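Local coordinates for protein HTPA Reductase (Selaginella moellendorffii, PDB 5U5N) that probably reduces the hydroxylated precursor of tetrahydrodipicolinate with NADH or NADPH, a step of lysine biosynthesis by the diaminopimelate pathway, at residues 156-162 with 215-221; 132-136 with 233-237. One frame throughout, in Å; residues are numbered along the deposited sequence.

Interaction 1: residues 156-162 with 215-221; sequences LQVTESH and HAFHTYK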
loop_
_atom_site.group_PDB
_atom_site.type_symbol
_atom_site.label_atom_id
_atom_site.label_comp_id
_atom_site.label_asym_id
_atom_site.label_seq_id
_atom_site.Cartn_x
_atom_site.Cartn_y
_atom_site.Cartn_z
ATOM N N LEU A 156 10.129 9.075 10.368
ATOM C CA LEU A 156 8.807 8.520 10.608
ATOM C C LEU A 156 8.164 9.130 11.849
ATOM O O LEU A 156 8.786 9.184 12.929
ATOM C CB LEU A 156 8.890 6.999 10.803
ATOM C CG LEU A 156 7.597 6.242 11.141
ATOM C CD1 LEU A 156 6.555 6.415 10.036
ATOM C CD2 LEU A 156 7.901 4.778 11.375
ATOM N N GLN A 157 6.904 9.556 11.703
ATOM C CA GLN A 157 6.036 9.839 12.842
ATOM C C GLN A 157 4.816 8.959 12.699
ATOM O O GLN A 157 4.298 8.754 11.586
ATOM C CB GLN A 157 5.558 11.269 12.858
ATOM C CG GLN A 157 6.640 12.323 12.939
ATOM C CD GLN A 157 6.192 13.610 12.275
ATOM O OE1 GLN A 157 5.931 14.593 12.950
ATOM N NE2 GLN A 157 6.026 13.580 10.953
ATOM N N VAL A 158 4.333 8.453 13.822
ATOM C CA VAL A 158 3.153 7.621 13.861
ATOM C C VAL A 158 2.258 8.166 14.957
ATOM O O VAL A 158 2.695 8.402 16.066
ATOM C CB VAL A 158 3.485 6.155 14.137
ATOM C CG1 VAL A 158 2.219 5.332 14.123
ATOM C CG2 VAL A 158 4.477 5.622 13.114
ATOM N N THR A 159 1.017 8.435 14.576
ATOM C CA THR A 159 0.001 8.920 15.474
ATOM C C THR A 159 -1.185 7.954 15.390
ATOM O O THR A 159 -1.486 7.388 14.314
ATOM C CB THR A 159 -0.428 10.352 15.098
ATOM O OG1 THR A 159 0.706 11.211 15.048
ATOM C CG2 THR A 159 -1.340 10.940 16.152
ATOM N N GLU A 160 -1.818 7.728 16.536
ATOM C CA GLU A 160 -3.017 6.916 16.569
ATOM C C GLU A 160 -3.935 7.247 17.729
ATOM O O GLU A 160 -3.490 7.656 18.794
ATOM C CB GLU A 160 -2.682 5.402 16.586
ATOM C CG GLU A 160 -1.907 4.877 17.824
ATOM C CD GLU A 160 -2.770 4.027 18.774
ATOM O OE1 GLU A 160 -3.631 4.597 19.503
ATOM O OE2 GLU A 160 -2.616 2.777 18.797
ATOM N N SER A 161 -5.218 7.063 17.473
ATOM C CA SER A 161 -6.262 7.377 18.394
ATOM C C SER A 161 -7.181 6.161 18.599
ATOM O O SER A 161 -7.545 5.464 17.668
ATOM C CB SER A 161 -7.052 8.572 17.892
ATOM O OG SER A 161 -8.095 8.864 18.788
ATOM N N HIS A 162 -7.525 5.947 19.857
ATOM C CA HIS A 162 -8.385 4.843 20.336
ATOM C C HIS A 162 -9.075 5.410 21.568
ATOM O O HIS A 162 -8.622 6.435 22.107
ATOM C CB HIS A 162 -7.563 3.632 20.764
ATOM C CG HIS A 162 -7.134 2.751 19.634
ATOM N ND1 HIS A 162 -5.988 2.977 18.901
ATOM C CD2 HIS A 162 -7.692 1.632 19.115
ATOM C CE1 HIS A 162 -5.863 2.036 17.977
ATOM N NE2 HIS A 162 -6.886 1.211 18.084
ATOM N N HIS A 215 -13.349 3.564 18.385
ATOM C CA HIS A 215 -12.674 3.933 17.145
ATOM C C HIS A 215 -11.230 3.482 17.137
ATOM O O HIS A 215 -10.655 3.199 18.174
ATOM C CB HIS A 215 -12.789 5.450 16.892
ATOM C CG HIS A 215 -11.964 6.298 17.813
ATOM N ND1 HIS A 215 -12.444 6.792 19.010
ATOM C CD2 HIS A 215 -10.681 6.718 17.720
ATOM C CE1 HIS A 215 -11.491 7.488 19.603
ATOM N NE2 HIS A 215 -10.415 7.461 18.841
ATOM N N ALA A 216 -10.643 3.454 15.932
ATOM C CA ALA A 216 -9.224 3.151 15.746
ATOM C C ALA A 216 -8.663 3.897 14.523
ATOM O O ALA A 216 -8.813 3.466 13.356
ATOM C CB ALA A 216 -8.996 1.658 15.641
ATOM N N PHE A 217 -8.074 5.059 14.806
ATOM C CA PHE A 217 -7.541 5.963 13.792
ATOM C C PHE A 217 -6.039 5.888 13.893
ATOM O O PHE A 217 -5.478 6.056 14.997
ATOM C CB PHE A 217 -8.002 7.401 14.045
ATOM C CG PHE A 217 -9.420 7.715 13.551
ATOM C CD1 PHE A 217 -10.488 6.799 13.702
ATOM C CD2 PHE A 217 -9.712 8.969 13.007
ATOM C CE1 PHE A 217 -11.770 7.119 13.276
ATOM C CE2 PHE A 217 -10.986 9.283 12.582
ATOM C CZ PHE A 217 -12.017 8.359 12.715
ATOM N N HIS A 218 -5.390 5.608 12.761
ATOM C CA HIS A 218 -3.939 5.583 12.630
ATOM C C HIS A 218 -3.467 6.524 11.483
ATOM O O HIS A 218 -4.113 6.603 10.444
ATOM C CB HIS A 218 -3.477 4.176 12.277
ATOM C CG HIS A 218 -3.950 3.114 13.219
ATOM N ND1 HIS A 218 -5.228 2.615 13.185
ATOM C CD2 HIS A 218 -3.310 2.457 14.214
ATOM C CE1 HIS A 218 -5.359 1.699 14.130
ATOM N NE2 HIS A 218 -4.208 1.585 14.770
ATOM N N THR A 219 -2.350 7.205 11.719
ATOM C CA THR A 219 -1.685 8.090 10.768
ATOM C C THR A 219 -0.184 7.795 10.816
ATOM O O THR A 219 0.429 7.852 11.897
ATOM C CB THR A 219 -1.882 9.572 11.141
ATOM O OG1 THR A 219 -3.274 9.900 11.113
ATOM C CG2 THR A 219 -1.158 10.496 10.146
ATOM N N TYR A 220 0.402 7.487 9.662
ATOM C CA TYR A 220 1.827 7.261 9.499
ATOM C C TYR A 220 2.359 8.339 8.535
ATOM O O TYR A 220 1.840 8.475 7.403
ATOM C CB TYR A 220 2.093 5.874 8.913
ATOM C CG TYR A 220 1.340 4.743 9.576
ATOM C CD1 TYR A 220 0.026 4.449 9.236
ATOM C CD2 TYR A 220 1.947 3.959 10.564
ATOM C CE1 TYR A 220 -0.665 3.411 9.862
ATOM C CE2 TYR A 220 1.254 2.921 11.197
ATOM C CZ TYR A 220 -0.039 2.661 10.833
ATOM O OH TYR A 220 -0.712 1.651 11.445
ATOM N N LYS A 221 3.337 9.125 8.985
ATOM C CA LYS A 221 3.949 10.134 8.122
ATOM C C LYS A 221 5.424 9.842 7.936
ATOM O O LYS A 221 6.137 9.598 8.900
ATOM C CB LYS A 221 3.821 11.524 8.693
ATOM C CG LYS A 221 2.488 11.821 9.309
ATOM C CD LYS A 221 2.452 13.286 9.707
ATOM C CE LYS A 221 1.192 13.655 10.486
ATOM N NZ LYS A 221 0.815 15.073 10.126
#
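Ser161 and Phe217 exchange both of their backbone hydrogen bonds, as do Thr159 with Thr219 and Gln157 with Lys221, so that strands 156-162 and 215-221 run as antiparallel neighbours. These six bonds satisfy the inward N-H and C=O groups of every second residue; Ser161 N to Phe217 O and Thr219 N to Thr159 O both measure 2.7 Å. Between them the non-hydrogen-bonded pairs Val158-Tyr220 and Glu160-His218 approach more closely, and Glu160 CA lies 3.0 Å from Phe217 O in a CA-H...O contact, giving that carbonyl a second, weaker partner. At the far end Ser161 OG and His215 NE2 share a hydrogen bond of 2.7 Å, the serine reaching the edge of the imidazole. With OG turned away from the backbone N (chi1 179°), Ser161 holds its hydroxyl beside this ring, whose ND1 is bound by the carbonyl of His211. On the face carrying Glu160, His162 and His218, His162 ND1 donates to Glu160 OE1 over 2.9 Å; OE1 lies near the imidazole plane, whereas ND1 comes from above the carboxylate plane. Arg196 forms a salt bridge to the same oxygen and Ser170 N binds OE2, so the buried carboxylate is held at both oxygens; Ser170 OG bonds His218 NE2. Ala216 CA lies over one face of the His162 ring, 4.0 Å from its centroid, in a CH-pi contact. Within this chain's four-stranded sheet, strand 193-195 flanks 156-162 and strand 229-238 flanks 215-221, while helix 171-182 packs on the face bearing Val158, His218 and Tyr220.

Interaction 2: residues 132-136 with 233-237; sequences QVVAF and FKHNV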
loop_
_atom_site.group_PDB
_atom_site.type_symbol
_atom_site.label_atom_id
_atom_site.label_comp_id
_atom_site.label_asym_id
_atom_site.label_seq_id
_atom_site.Cartn_x
_atom_site.Cartn_y
_atom_site.Cartn_z
ATOM N N GLN A 132 -10.057 -5.038 5.529
ATOM C CA GLN A 132 -9.380 -3.995 4.726
ATOM C C GLN A 132 -8.135 -3.506 5.446
ATOM O O GLN A 132 -7.119 -3.166 4.794
ATOM C CB GLN A 132 -10.324 -2.831 4.408
ATOM C CG GLN A 132 -11.415 -3.188 3.397
ATOM C CD GLN A 132 -12.544 -4.052 3.983
ATOM O OE1 GLN A 132 -12.652 -4.197 5.213
ATOM N NE2 GLN A 132 -13.390 -4.614 3.100
ATOM N N VAL A 133 -8.218 -3.431 6.769
ATOM C CA VAL A 133 -7.048 -3.110 7.586
ATOM C C VAL A 133 -6.012 -4.247 7.485
ATOM O O VAL A 133 -4.798 -3.966 7.317
ATOM C CB VAL A 133 -7.418 -2.750 9.044
ATOM C CG1 VAL A 133 -6.163 -2.570 9.884
ATOM C CG2 VAL A 133 -8.221 -1.451 9.090
ATOM N N VAL A 134 -6.466 -5.504 7.511
ATOM C CA VAL A 134 -5.551 -6.639 7.362
ATOM C C VAL A 134 -4.807 -6.574 5.999
ATOM O O VAL A 134 -3.599 -6.877 5.937
ATOM C CB VAL A 134 -6.272 -7.999 7.484
ATOM C CG1 VAL A 134 -5.356 -9.161 7.108
ATOM C CG2 VAL A 134 -6.815 -8.185 8.893
ATOM N N ALA A 135 -5.533 -6.228 4.931
ATOM C CA ALA A 135 -4.931 -6.159 3.586
ATOM C C ALA A 135 -3.836 -5.109 3.484
ATOM O O ALA A 135 -2.798 -5.358 2.818
ATOM C CB ALA A 135 -5.995 -5.896 2.517
ATOM N N PHE A 136 -4.080 -3.945 4.094
ATOM C CA PHE A 136 -3.113 -2.851 4.112
ATOM C C PHE A 136 -1.858 -3.242 4.875
ATOM O O PHE A 136 -0.740 -3.002 4.410
ATOM C CB PHE A 136 -3.705 -1.593 4.759
ATOM C CG PHE A 136 -2.683 -0.553 5.081
ATOM C CD1 PHE A 136 -1.988 0.070 4.022
ATOM C CD2 PHE A 136 -2.382 -0.194 6.401
ATOM C CE1 PHE A 136 -1.016 1.032 4.274
ATOM C CE2 PHE A 136 -1.420 0.794 6.653
ATOM C CZ PHE A 136 -0.725 1.397 5.584
ATOM N N PHE A 233 -0.073 7.898 5.266
ATOM C CA PHE A 233 -1.028 6.819 5.161
ATOM C C PHE A 233 -1.911 6.845 6.403
ATOM O O PHE A 233 -1.399 6.973 7.519
ATOM C CB PHE A 233 -0.383 5.438 5.063
ATOM C CG PHE A 233 0.713 5.341 4.081
ATOM C CD1 PHE A 233 0.531 5.688 2.756
ATOM C CD2 PHE A 233 1.950 4.881 4.474
ATOM C CE1 PHE A 233 1.584 5.636 1.862
ATOM C CE2 PHE A 233 3.007 4.834 3.591
ATOM C CZ PHE A 233 2.829 5.202 2.283
ATOM N N LYS A 234 -3.223 6.755 6.182
ATOM C CA LYS A 234 -4.215 6.690 7.230
ATOM C C LYS A 234 -5.152 5.517 7.036
ATOM O O LYS A 234 -5.569 5.234 5.899
ATOM C CB LYS A 234 -5.104 7.916 7.231
ATOM C CG LYS A 234 -4.446 9.163 7.714
ATOM C CD LYS A 234 -5.447 10.298 7.786
ATOM C CE LYS A 234 -4.724 11.524 8.294
ATOM N NZ LYS A 234 -5.567 12.735 8.082
ATOM N N HIS A 235 -5.524 4.897 8.152
ATOM C CA HIS A 235 -6.643 3.988 8.183
ATOM C C HIS A 235 -7.430 4.232 9.473
ATOM O O HIS A 235 -6.882 4.163 10.559
ATOM C CB HIS A 235 -6.217 2.540 7.935
ATOM C CG HIS A 235 -5.197 2.003 8.892
ATOM N ND1 HIS A 235 -5.543 1.357 10.054
ATOM C CD2 HIS A 235 -3.849 1.908 8.795
ATOM C CE1 HIS A 235 -4.447 0.965 10.682
ATOM N NE2 HIS A 235 -3.399 1.285 9.933
ATOM N N ASN A 236 -8.687 4.639 9.295
ATOM C CA ASN A 236 -9.543 5.169 10.329
ATOM C C ASN A 236 -10.823 4.339 10.377
ATOM O O ASN A 236 -11.548 4.285 9.381
ATOM C CB ASN A 236 -9.890 6.620 10.013
ATOM C CG ASN A 236 -8.716 7.557 10.167
ATOM O OD1 ASN A 236 -7.642 7.195 10.683
ATOM N ND2 ASN A 236 -8.931 8.791 9.757
ATOM N N VAL A 237 -11.092 3.700 11.526
ATOM C CA VAL A 237 -12.278 2.899 11.733
ATOM C C VAL A 237 -13.151 3.503 12.828
ATOM O O VAL A 237 -12.631 3.828 13.902
ATOM C CB VAL A 237 -11.907 1.470 12.154
ATOM C CG1 VAL A 237 -13.149 0.667 12.592
ATOM C CG2 VAL A 237 -11.220 0.777 10.987
#
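Helix segment 132-136 and strand segment 233-237 run nearly antiparallel, at 160° with their axes 10.2 Å apart, and Val133 and His235 mark the closest backbone approach. This is helix-on-sheet packing in the alpha/beta C-terminal domain of a DapB-family reductase, where helix 131-146 runs along the strand of the sheet that pairs with the second subunit. No hydrogen bond links the two segments; Val133 and Phe136, one helical turn apart, present their side chains to Phe233, His235 and Val237, which share one face of the strand. The imidazole of His235 meets both helix residues. Its ND1 approaches both methyls of Val133, while its CD2 comes to 3.4 Å from Phe136 CE2; the two rings are inclined at 56° with centroids 5.3 Å apart. His235 owes this position to a chi1 of 58°, which sets CG between the backbone N and the carbonyl carbon and stands the ring up from the strand. Its remaining nitrogen, NE2, is hydrogen-bonded to Tyr220 OH, and its ring stacks with His218, so the group is fixed from the sheet side as well. An alanine here is likely to leave Val133 and Phe136 without the ring they pack on, and the tyrosine hydroxyl without its imidazole partner. On the helix itself, Gln132 NE2 binds Ala150 O of the second subunit. Either side of the histidine the contact is purely apolar: Phe136 CZ meets Phe233 CB at 4.1 Å, and Val133 CG2 meets Val237 CG2 at 4.2 Å.

Both contacts are buried and belong to the same C-terminal sheet, but they hold it in different directions. Interaction 1 binds two strands within the sheet, chiefly through backbone hydrogen bonds, with a Ser161-His215 bond on one face and a Glu160-His162 bond on the other; interaction 2 lays a helix against one face of the sheet with carbon contacts and a single imidazole, and buries much less surface. Strands 215-223 and 229-238 are neighbours, so Tyr220 N reaches Phe233 O at 2.8 Å and Ala216 N reaches Val237 O at 2.9 Å, probable hydrogen bonds joining the two. Interaction 1 touches no other chain, whereas strand 233-237 continues the sheet across the dimer interface.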